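Local structure of aphrodisin (Mesocricetus auratus, 1E5P) at residues Glu5-Trp10 / Ile87-Ile92; Arg30-His35 / Ile47-Val51. The protein acts as an aphrodisiac pheromone of the female hamster that elicits copulatory behaviour in males, and belongs to the odorant-binding lipocalins. All coordinates share one frame; numbering follows the deposited sequence. Where two conformers were deposited one is given.

Contact 1 of 2, residues Glu5-Trp10 / Ile87-Ile92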
ATOM      1  N   GLU A   5      11.155  -6.663  -9.299  1.00 38.04           N
ATOM      2  CA  GLU A   5      10.073  -6.249 -10.162  1.00 38.77           C
ATOM      3  C   GLU A   5       9.248  -5.122  -9.536  1.00 37.41           C
ATOM      4  O   GLU A   5       8.274  -4.638 -10.114  1.00 38.44           O
ATOM      5  CB  GLU A   5       9.107  -7.429 -10.398  1.00 42.44           C
ATOM      6  CG  GLU A   5       9.719  -8.591 -11.149  1.00 46.58           C
ATOM      7  CD  GLU A   5       8.987  -9.902 -10.914  1.00 49.89           C
ATOM      8  OE1 GLU A   5       7.763  -9.956 -11.132  1.00 50.87           O
ATOM      9  OE2 GLU A   5       9.665 -10.871 -10.502  1.00 52.05           O
ATOM     10  N   LEU A   6       9.633  -4.729  -8.334  1.00 35.70           N
ATOM     11  CA  LEU A   6       8.959  -3.674  -7.597  1.00 34.00           C
ATOM     12  C   LEU A   6       9.430  -2.290  -8.013  1.00 33.20           C
ATOM     13  O   LEU A   6       8.692  -1.304  -7.830  1.00 32.81           O
ATOM     14  CB  LEU A   6       9.164  -3.871  -6.096  1.00 35.31           C
ATOM     15  CG  LEU A   6       8.617  -5.116  -5.417  1.00 36.74           C
ATOM     16  CD1 LEU A   6       9.061  -5.154  -3.954  1.00 38.38           C
ATOM     17  CD2 LEU A   6       7.110  -5.216  -5.517  1.00 37.19           C
ATOM     18  N   GLN A   7      10.614  -2.145  -8.567  1.00 32.12           N
ATOM     19  CA  GLN A   7      11.181  -0.859  -8.961  1.00 31.91           C
ATOM     20  C   GLN A   7      10.445  -0.088 -10.039  1.00 31.23           C
ATOM     21  O   GLN A   7      10.076  -0.662 -11.072  1.00 32.51           O
ATOM     22  CB  GLN A   7      12.623  -1.149  -9.441  1.00 33.55           C
ATOM     23  CG  GLN A   7      13.332   0.017 -10.091  1.00 33.62           C
ATOM     24  CD  GLN A   7      14.133   0.878  -9.144  1.00 32.15           C
ATOM     25  OE1 GLN A   7      14.932   0.381  -8.342  1.00 31.41           O
ATOM     26  NE2 GLN A   7      13.929   2.189  -9.258  0.50 30.39           N
ATOM     27  N   GLY A   8      10.206   1.220  -9.841  1.00 28.47           N
ATOM     28  CA  GLY A   8       9.577   2.072 -10.818  1.00 25.08           C
ATOM     29  C   GLY A   8       8.501   3.014 -10.283  1.00 23.29           C
ATOM     30  O   GLY A   8       8.306   3.133  -9.081  1.00 21.45           O
ATOM     31  N   LYS A   9       7.857   3.726 -11.194  1.00 23.13           N
ATOM     32  CA  LYS A   9       6.784   4.667 -10.856  1.00 22.88           C
ATOM     33  C   LYS A   9       5.504   3.869 -10.596  1.00 21.21           C
ATOM     34  O   LYS A   9       5.171   2.899 -11.278  1.00 21.29           O
ATOM     35  CB  LYS A   9       6.557   5.616 -12.023  1.00 27.23           C
ATOM     36  CG  LYS A   9       5.283   6.438 -11.966  1.00 33.13           C
ATOM     37  CD  LYS A   9       5.157   7.263 -13.246  0.70 36.81           C
ATOM     38  CE  LYS A   9       4.820   8.709 -12.931  1.00 39.82           C
ATOM     39  NZ  LYS A   9       4.784   9.527 -14.184  0.50 40.24           N
ATOM     40  N   TRP A  10       4.810   4.220  -9.506  1.00 19.25           N
ATOM     41  CA  TRP A  10       3.577   3.531  -9.144  1.00 18.81           C
ATOM     42  C   TRP A  10       2.620   4.532  -8.458  1.00 19.25           C
ATOM     43  O   TRP A  10       3.095   5.501  -7.867  1.00 19.24           O
ATOM     44  CB  TRP A  10       3.816   2.431  -8.100  1.00 20.03           C
ATOM     45  CG  TRP A  10       4.673   1.305  -8.569  1.00 21.75           C
ATOM     46  CD1 TRP A  10       6.020   1.159  -8.352  1.00 23.54           C
ATOM     47  CD2 TRP A  10       4.265   0.189  -9.373  1.00 21.41           C
ATOM     48  NE1 TRP A  10       6.462   0.009  -8.976  1.00 23.79           N
ATOM     49  CE2 TRP A  10       5.410  -0.597  -9.602  1.00 22.76           C
ATOM     50  CE3 TRP A  10       3.038  -0.208  -9.897  1.00 21.03           C
ATOM     51  CZ2 TRP A  10       5.353  -1.779 -10.346  1.00 23.58           C
ATOM     52  CZ3 TRP A  10       2.990  -1.378 -10.643  1.00 21.92           C
ATOM     53  CH2 TRP A  10       4.144  -2.137 -10.847  1.00 23.60           C
ATOM     54  N   ILE A  87       2.544  -9.960  -8.275  1.00 24.65           N
ATOM     55  CA  ILE A  87       3.105  -8.897  -9.076  1.00 26.97           C
ATOM     56  C   ILE A  87       2.905  -9.152 -10.570  1.00 28.16           C
ATOM     57  O   ILE A  87       3.088 -10.294 -11.007  1.00 27.81           O
ATOM     58  CB  ILE A  87       4.632  -8.780  -8.833  1.00 30.43           C
ATOM     59  CG1 ILE A  87       4.965  -8.681  -7.350  1.00 32.39           C
ATOM     60  CG2 ILE A  87       5.184  -7.566  -9.578  1.00 31.96           C
ATOM     61  CD1 ILE A  87       6.420  -8.848  -6.980  1.00 32.45           C
ATOM     62  N   THR A  88       2.523  -8.132 -11.290  1.00 29.81           N
ATOM     63  CA  THR A  88       2.384  -8.133 -12.731  1.00 32.91           C
ATOM     64  C   THR A  88       3.184  -6.916 -13.232  1.00 34.21           C
ATOM     65  O   THR A  88       3.682  -6.161 -12.389  1.00 34.20           O
ATOM     66  CB  THR A  88       0.988  -8.042 -13.313  1.00 33.64           C
ATOM     67  OG1 THR A  88       0.441  -6.733 -13.157  1.00 33.27           O
ATOM     68  CG2 THR A  88       0.023  -9.054 -12.723  1.00 34.36           C
ATOM     69  N   SER A  89       3.262  -6.722 -14.550  1.00 35.34           N
ATOM     70  CA  SER A  89       4.042  -5.562 -15.006  1.00 34.93           C
ATOM     71  C   SER A  89       3.371  -4.239 -14.738  1.00 34.09           C
ATOM     72  O   SER A  89       4.054  -3.203 -14.648  0.50 34.16           O
ATOM     73  CB  SER A  89       4.485  -5.722 -16.457  1.00 36.54           C
ATOM     74  OG  SER A  89       5.846  -6.177 -16.466  0.50 37.76           O
ATOM     75  N   ASP A  90       2.040  -4.207 -14.599  1.00 32.47           N
ATOM     76  CA  ASP A  90       1.344  -2.965 -14.362  1.00 31.14           C
ATOM     77  C   ASP A  90       0.681  -2.914 -12.985  1.00 28.73           C
ATOM     78  O   ASP A  90      -0.023  -1.935 -12.748  1.00 27.89           O
ATOM     79  CB  ASP A  90       0.229  -2.768 -15.410  1.00 32.85           C
ATOM     80  CG  ASP A  90      -0.869  -3.806 -15.207  1.00 36.68           C
ATOM     81  OD1 ASP A  90      -0.553  -4.994 -15.018  0.50 38.61           O
ATOM     82  OD2 ASP A  90      -2.055  -3.438 -15.225  0.50 38.87           O
ATOM     83  N   LYS A  91       0.809  -3.954 -12.179  1.00 27.18           N
ATOM     84  CA  LYS A  91       0.197  -3.923 -10.852  1.00 26.63           C
ATOM     85  C   LYS A  91       0.954  -4.697  -9.805  1.00 24.76           C
ATOM     86  O   LYS A  91       1.648  -5.685 -10.060  1.00 25.24           O
ATOM     87  CB  LYS A  91      -1.286  -4.363 -10.910  1.00 30.84           C
ATOM     88  CG  LYS A  91      -2.132  -3.065 -10.899  1.00 35.32           C
ATOM     89  CD  LYS A  91      -3.498  -3.258 -11.451  1.00 37.18           C
ATOM     90  CE  LYS A  91      -3.936  -2.092 -12.313  1.00 36.62           C
ATOM     91  NZ  LYS A  91      -3.427  -2.277 -13.708  1.00 34.96           N
ATOM     92  N   ILE A  92       0.887  -4.191  -8.550  1.00 22.22           N
ATOM     93  CA  ILE A  92       1.454  -4.915  -7.426  1.00 21.18           C
ATOM     94  C   ILE A  92       0.342  -5.030  -6.357  1.00 20.47           C
ATOM     95  O   ILE A  92      -0.243  -3.996  -6.013  1.00 21.98           O
ATOM     96  CB  ILE A  92       2.651  -4.232  -6.733  1.00 22.80           C
ATOM     97  CG1 ILE A  92       3.730  -3.776  -7.701  1.00 25.13           C
ATOM     98  CG2 ILE A  92       3.235  -5.164  -5.661  1.00 23.12           C
ATOM     99  CD1 ILE A  92       4.671  -2.739  -7.065  1.00 26.85           C
TER
HETATM  100  O   HOH W   1       6.296  -5.492 -11.986  1.00 56.62           O
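Ile92 fills the angle between Leu6 and Trp10, and beyond its CB the two branches divide between them, CG2 to Leu6 and CG1-CD1 mainly to the indole. CG2, lying anti to the backbone N, reaches CD2 of Leu6 at 3.9 Å. The other branch turns to the indole: CG1 lies 3.6 Å from CH2 of Trp10, and with chi2 extended at 162° it carries CD1 over the six-membered ring. There the methyl makes a CH-pi contact 3.5 Å from the ring centroid, while the same CD1 also touches CD2 of Leu6 at 3.8 Å. Leu6 CD2 in turn reaches Ile87 CD1, so the CD2 methyl of Leu6 lies between Ile87 and Ile92.

The far edge of the indole is pressed against the backbone of the turn. CZ3 of Trp10 comes within 3.6 Å of the carbonyl carbon of Asp90, and Lys91 N sits in the ring plane. At the other end, Trp10 NE1 donates to Leu6 O at 2.8 Å; the oxygen is met from above its carbonyl plane, and the bond holds the buried indole to the 3-10 turn before it. Nearer the surface, CG2 of Ile87 packs against Glu5 OE1, and a water donates to Glu5 O (2.9 Å) and to Thr88 O (2.7 Å).

Gly8 and Trp10 belong to the Gly-X-Trp motif of lipocalins, in which the tryptophan packs at one end of the barrel; here Lys114 adds a cation-pi contact to its ring. Apolar packing, an indole edge set against turn backbone and one bridging water join the segments, while the polar N-H of the indole is satisfied within 5-10 itself.

Contact 2 of 2, residues Arg30-His35 / Ile47-Val51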
ATOM      1  N   ARG A  30      -3.947   6.210   4.565  1.00 15.74           N
ATOM      2  CA  ARG A  30      -4.412   6.479   3.204  1.00 17.02           C
ATOM      3  C   ARG A  30      -3.247   7.143   2.461  1.00 18.15           C
ATOM      4  O   ARG A  30      -2.991   8.321   2.596  1.00 20.78           O
ATOM      5  CB  ARG A  30      -5.665   7.356   3.175  1.00 17.67           C
ATOM      6  CG  ARG A  30      -6.235   7.463   1.752  1.00 18.58           C
ATOM      7  CD  ARG A  30      -7.478   8.345   1.779  1.00 18.58           C
ATOM      8  NE  ARG A  30      -8.116   8.499   0.473  1.00 21.78           N
ATOM      9  CZ  ARG A  30      -9.212   7.805   0.128  1.00 23.34           C
ATOM     10  NH1 ARG A  30      -9.757   6.933   0.961  1.00 22.47           N
ATOM     11  NH2 ARG A  30      -9.767   8.012  -1.071  1.00 24.75           N
ATOM     12  N   PHE A  31      -2.515   6.330   1.711  1.00 18.41           N
ATOM     13  CA  PHE A  31      -1.321   6.918   1.081  1.00 18.98           C
ATOM     14  C   PHE A  31      -1.353   6.697  -0.417  1.00 18.22           C
ATOM     15  O   PHE A  31      -1.965   5.758  -0.944  1.00 18.77           O
ATOM     16  CB  PHE A  31      -0.077   6.373   1.759  1.00 20.81           C
ATOM     17  CG  PHE A  31       0.135   4.942   1.307  1.00 22.58           C
ATOM     18  CD1 PHE A  31      -0.569   3.881   1.829  1.00 25.27           C
ATOM     19  CD2 PHE A  31       1.071   4.722   0.312  1.00 25.12           C
ATOM     20  CE1 PHE A  31      -0.335   2.596   1.338  1.00 26.92           C
ATOM     21  CE2 PHE A  31       1.315   3.451  -0.166  0.50 25.87           C
ATOM     22  CZ  PHE A  31       0.601   2.383   0.357  0.50 26.18           C
ATOM     23  N   TYR A  32      -0.701   7.662  -1.057  1.00 16.28           N
ATOM     24  CA  TYR A  32      -0.684   7.744  -2.503  1.00 16.38           C
ATOM     25  C   TYR A  32       0.746   7.499  -3.010  1.00 16.10           C
ATOM     26  O   TYR A  32       1.602   8.379  -2.922  1.00 15.76           O
ATOM     27  CB  TYR A  32      -1.195   9.118  -2.937  1.00 16.67           C
ATOM     28  CG  TYR A  32      -2.559   9.494  -2.347  1.00 15.89           C
ATOM     29  CD1 TYR A  32      -2.698  10.136  -1.138  1.00 16.95           C
ATOM     30  CD2 TYR A  32      -3.697   9.122  -3.055  1.00 16.43           C
ATOM     31  CE1 TYR A  32      -3.969  10.445  -0.646  1.00 18.39           C
ATOM     32  CE2 TYR A  32      -4.966   9.435  -2.584  1.00 18.11           C
ATOM     33  CZ  TYR A  32      -5.081  10.079  -1.376  1.00 18.96           C
ATOM     34  OH  TYR A  32      -6.336  10.389  -0.873  1.00 20.93           O
ATOM     35  N   PHE A  33       0.963   6.270  -3.514  1.00 16.44           N
ATOM     36  CA  PHE A  33       2.304   5.973  -4.027  1.00 16.73           C
ATOM     37  C   PHE A  33       2.753   6.951  -5.112  1.00 16.77           C
ATOM     38  O   PHE A  33       1.950   7.504  -5.857  1.00 16.49           O
ATOM     39  CB  PHE A  33       2.323   4.586  -4.710  1.00 18.16           C
ATOM     40  CG  PHE A  33       2.597   3.383  -3.892  1.00 21.71           C
ATOM     41  CD1 PHE A  33       3.864   3.106  -3.394  1.00 23.96           C
ATOM     42  CD2 PHE A  33       1.593   2.451  -3.665  1.00 24.25           C
ATOM     43  CE1 PHE A  33       4.107   1.962  -2.665  1.00 24.19           C
ATOM     44  CE2 PHE A  33       1.829   1.297  -2.932  1.00 24.76           C
ATOM     45  CZ  PHE A  33       3.086   1.070  -2.429  1.00 24.67           C
ATOM     46  N   ARG A  34       4.084   7.099  -5.211  1.00 16.82           N
ATOM     47  CA  ARG A  34       4.698   7.788  -6.335  1.00 17.05           C
ATOM     48  C   ARG A  34       5.833   6.932  -6.923  1.00 18.39           C
ATOM     49  O   ARG A  34       5.959   6.921  -8.158  1.00 19.68           O
ATOM     50  CB  ARG A  34       5.267   9.163  -5.963  1.00 18.09           C
ATOM     51  CG  ARG A  34       4.163  10.197  -5.636  1.00 19.44           C
ATOM     52  CD  ARG A  34       3.453  10.613  -6.908  1.00 20.84           C
ATOM     53  NE  ARG A  34       2.410  11.650  -6.771  1.00 20.10           N
ATOM     54  CZ  ARG A  34       1.139  11.325  -6.521  1.00 20.38           C
ATOM     55  NH1 ARG A  34       0.766  10.063  -6.373  1.00 20.28           N
ATOM     56  NH2 ARG A  34       0.214  12.287  -6.456  1.00 21.85           N
ATOM     57  N   HIS A  35       6.592   6.206  -6.103  1.00 16.83           N
ATOM     58  CA  HIS A  35       7.737   5.483  -6.716  1.00 18.19           C
ATOM     59  C   HIS A  35       8.283   4.478  -5.730  1.00 17.94           C
ATOM     60  O   HIS A  35       8.094   4.640  -4.521  1.00 17.96           O
ATOM     61  CB  HIS A  35       8.854   6.534  -6.962  1.00 21.32           C
ATOM     62  CG  HIS A  35       9.771   6.152  -8.096  1.00 25.02           C
ATOM     63  ND1 HIS A  35       9.490   6.509  -9.397  1.00 28.47           N
ATOM     64  CD2 HIS A  35      10.912   5.448  -8.137  1.00 27.45           C
ATOM     65  CE1 HIS A  35      10.437   6.049 -10.203  1.00 29.33           C
ATOM     66  NE2 HIS A  35      11.314   5.389  -9.464  1.00 29.51           N
ATOM     67  N   ILE A  47      10.272   3.713  -0.509  1.00 21.46           N
ATOM     68  CA  ILE A  47       8.952   4.020  -1.068  1.00 21.18           C
ATOM     69  C   ILE A  47       8.734   5.530  -0.963  1.00 18.61           C
ATOM     70  O   ILE A  47       8.940   6.057   0.128  1.00 18.37           O
ATOM     71  CB  ILE A  47       7.834   3.271  -0.296  1.00 24.36           C
ATOM     72  CG1 ILE A  47       8.084   1.755  -0.414  1.00 30.18           C
ATOM     73  CG2 ILE A  47       6.473   3.619  -0.852  1.00 24.46           C
ATOM     74  CD1 ILE A  47       7.232   0.883   0.466  1.00 33.96           C
ATOM     75  N   THR A  48       8.379   6.145  -2.079  1.00 17.67           N
ATOM     76  CA  THR A  48       8.099   7.600  -2.079  1.00 16.78           C
ATOM     77  C   THR A  48       6.573   7.712  -2.283  1.00 17.23           C
ATOM     78  O   THR A  48       6.066   7.041  -3.163  1.00 16.36           O
ATOM     79  CB  THR A  48       8.821   8.262  -3.247  1.00 18.85           C
ATOM     80  OG1 THR A  48      10.240   8.058  -3.058  1.00 19.26           O
ATOM     81  CG2 THR A  48       8.561   9.771  -3.291  1.00 20.66           C
ATOM     82  N   PHE A  49       5.958   8.521  -1.443  1.00 16.64           N
ATOM     83  CA  PHE A  49       4.496   8.611  -1.508  1.00 16.21           C
ATOM     84  C   PHE A  49       4.026   9.911  -0.886  1.00 16.17           C
ATOM     85  O   PHE A  49       4.792  10.624  -0.219  1.00 16.35           O
ATOM     86  CB  PHE A  49       3.885   7.420  -0.739  1.00 16.32           C
ATOM     87  CG  PHE A  49       4.246   7.378   0.722  1.00 16.79           C
ATOM     88  CD1 PHE A  49       5.453   6.830   1.139  1.00 19.20           C
ATOM     89  CD2 PHE A  49       3.403   7.901   1.691  1.00 17.06           C
ATOM     90  CE1 PHE A  49       5.818   6.807   2.470  1.00 21.42           C
ATOM     91  CE2 PHE A  49       3.742   7.873   3.032  1.00 18.33           C
ATOM     92  CZ  PHE A  49       4.947   7.302   3.431  1.00 20.14           C
ATOM     93  N   TYR A  50       2.755  10.203  -1.148  1.00 15.96           N
ATOM     94  CA  TYR A  50       2.147  11.360  -0.497  1.00 15.31           C
ATOM     95  C   TYR A  50       1.097  10.890   0.524  1.00 15.67           C
ATOM     96  O   TYR A  50       0.444   9.857   0.348  1.00 15.58           O
ATOM     97  CB  TYR A  50       1.379  12.243  -1.518  1.00 16.37           C
ATOM     98  CG  TYR A  50       2.245  13.279  -2.200  1.00 17.36           C
ATOM     99  CD1 TYR A  50       2.494  14.505  -1.584  1.00 17.84           C
ATOM    100  CD2 TYR A  50       2.798  13.028  -3.460  1.00 18.32           C
ATOM    101  CE1 TYR A  50       3.275  15.474  -2.198  1.00 18.75           C
ATOM    102  CE2 TYR A  50       3.575  13.991  -4.079  1.00 20.14           C
ATOM    103  CZ  TYR A  50       3.817  15.194  -3.440  1.00 20.31           C
ATOM    104  OH  TYR A  50       4.597  16.156  -4.033  1.00 21.53           O
ATOM    105  N   VAL A  51       0.992  11.664   1.584  1.00 15.84           N
ATOM    106  CA  VAL A  51      -0.137  11.538   2.519  1.00 16.08           C
ATOM    107  C   VAL A  51      -0.632  12.979   2.765  1.00 16.58           C
ATOM    108  O   VAL A  51       0.131  13.922   2.585  1.00 16.53           O
ATOM    109  CB  VAL A  51       0.179  10.915   3.871  1.00 19.90           C
ATOM    110  CG1 VAL A  51       0.350   9.416   3.711  1.00 20.69           C
ATOM    111  CG2 VAL A  51       1.356  11.582   4.570  1.00 20.04           C
TER
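Thr48 O is gripped by two successive backbone amides, Arg34 N at 2.9 Å and His35 N at 3.1 Å, both arriving from the same face of its carbonyl plane. Two residues thus oppose one, which makes this a classic beta bulge. Thr48 N closes it by donating almost straight to His35 O, and regular antiparallel pairing resumes through Phe33-Phe49, a non-hydrogen-bonded pair, to Tyr32-Tyr50, where Tyr32 N to Tyr50 O and Tyr50 N to Tyr32 O are both 2.8 Å.

The Arg34 chain bends at chi2 (-72°), which brings NE to 3.6 Å from CD2 of Tyr50. That carbon lies over a face of the guanidinium, whereas NE approaches the phenol ring at its edge, the two planes standing 58° apart. NH1 donates a hydrogen bond to Phe33 O, which lies in the guanidinium plane, though the donor stands above the carbonyl plane; NH2 forms a salt bridge with Asp147. With NE also bonded to Pro150 O, the group is fixed in rotation and ties the hairpin to the C-terminal region.

Phe33 and Phe49 point to the face away from Tyr32, Thr48 and Tyr50, and Phe31 joins them. In one of its two conformers, Phe31 sets CE2 over the centre of the Phe33 ring and its edge toward the face of Phe49 in an offset edge-to-face pair, centroids 5.8 Å apart and planes at 83°. CE1 of Phe33 meets the CG2 methyl of Ile47 at 3.4 Å, and CB of Phe31 rests on Val51 CG1.

Strands 32-39 and 44-53 form a hairpin. Strand 8-17 flanks it on one side, where the hydroxyl of Thr12 is hydrogen-bonded to Phe31 O and Phe33 N, and strand 56-66 on the other. Phe31 and Phe33 also reach Val110 on strand 105-113, consistent with an inward-facing aromatic cluster in the lipocalin barrel.

Overall arrangement
Contacts 1 and 2 have centres about 14 Å apart and both reach the same curled antiparallel sheet, in which strands 8-17 and 32-39 are neighbours. They meet directly along this seam: Trp10 N lies 3.2 Å from Arg34 O, a probable hydrogen bond, and Trp10 O packs 3.4 Å from CB of Phe33. Arg34 thus bonds through its N to Thr48 O and probably through its O to Trp10 N. Contact 2 lies closer to the centre of the chain (8 Å, against 12 Å for contact 1, centre to centre). In lipocalins the barrel interior holds the ligand, and the phenylalanines of contact 2 probably line it, while contact 1 packs toward one end of the barrel.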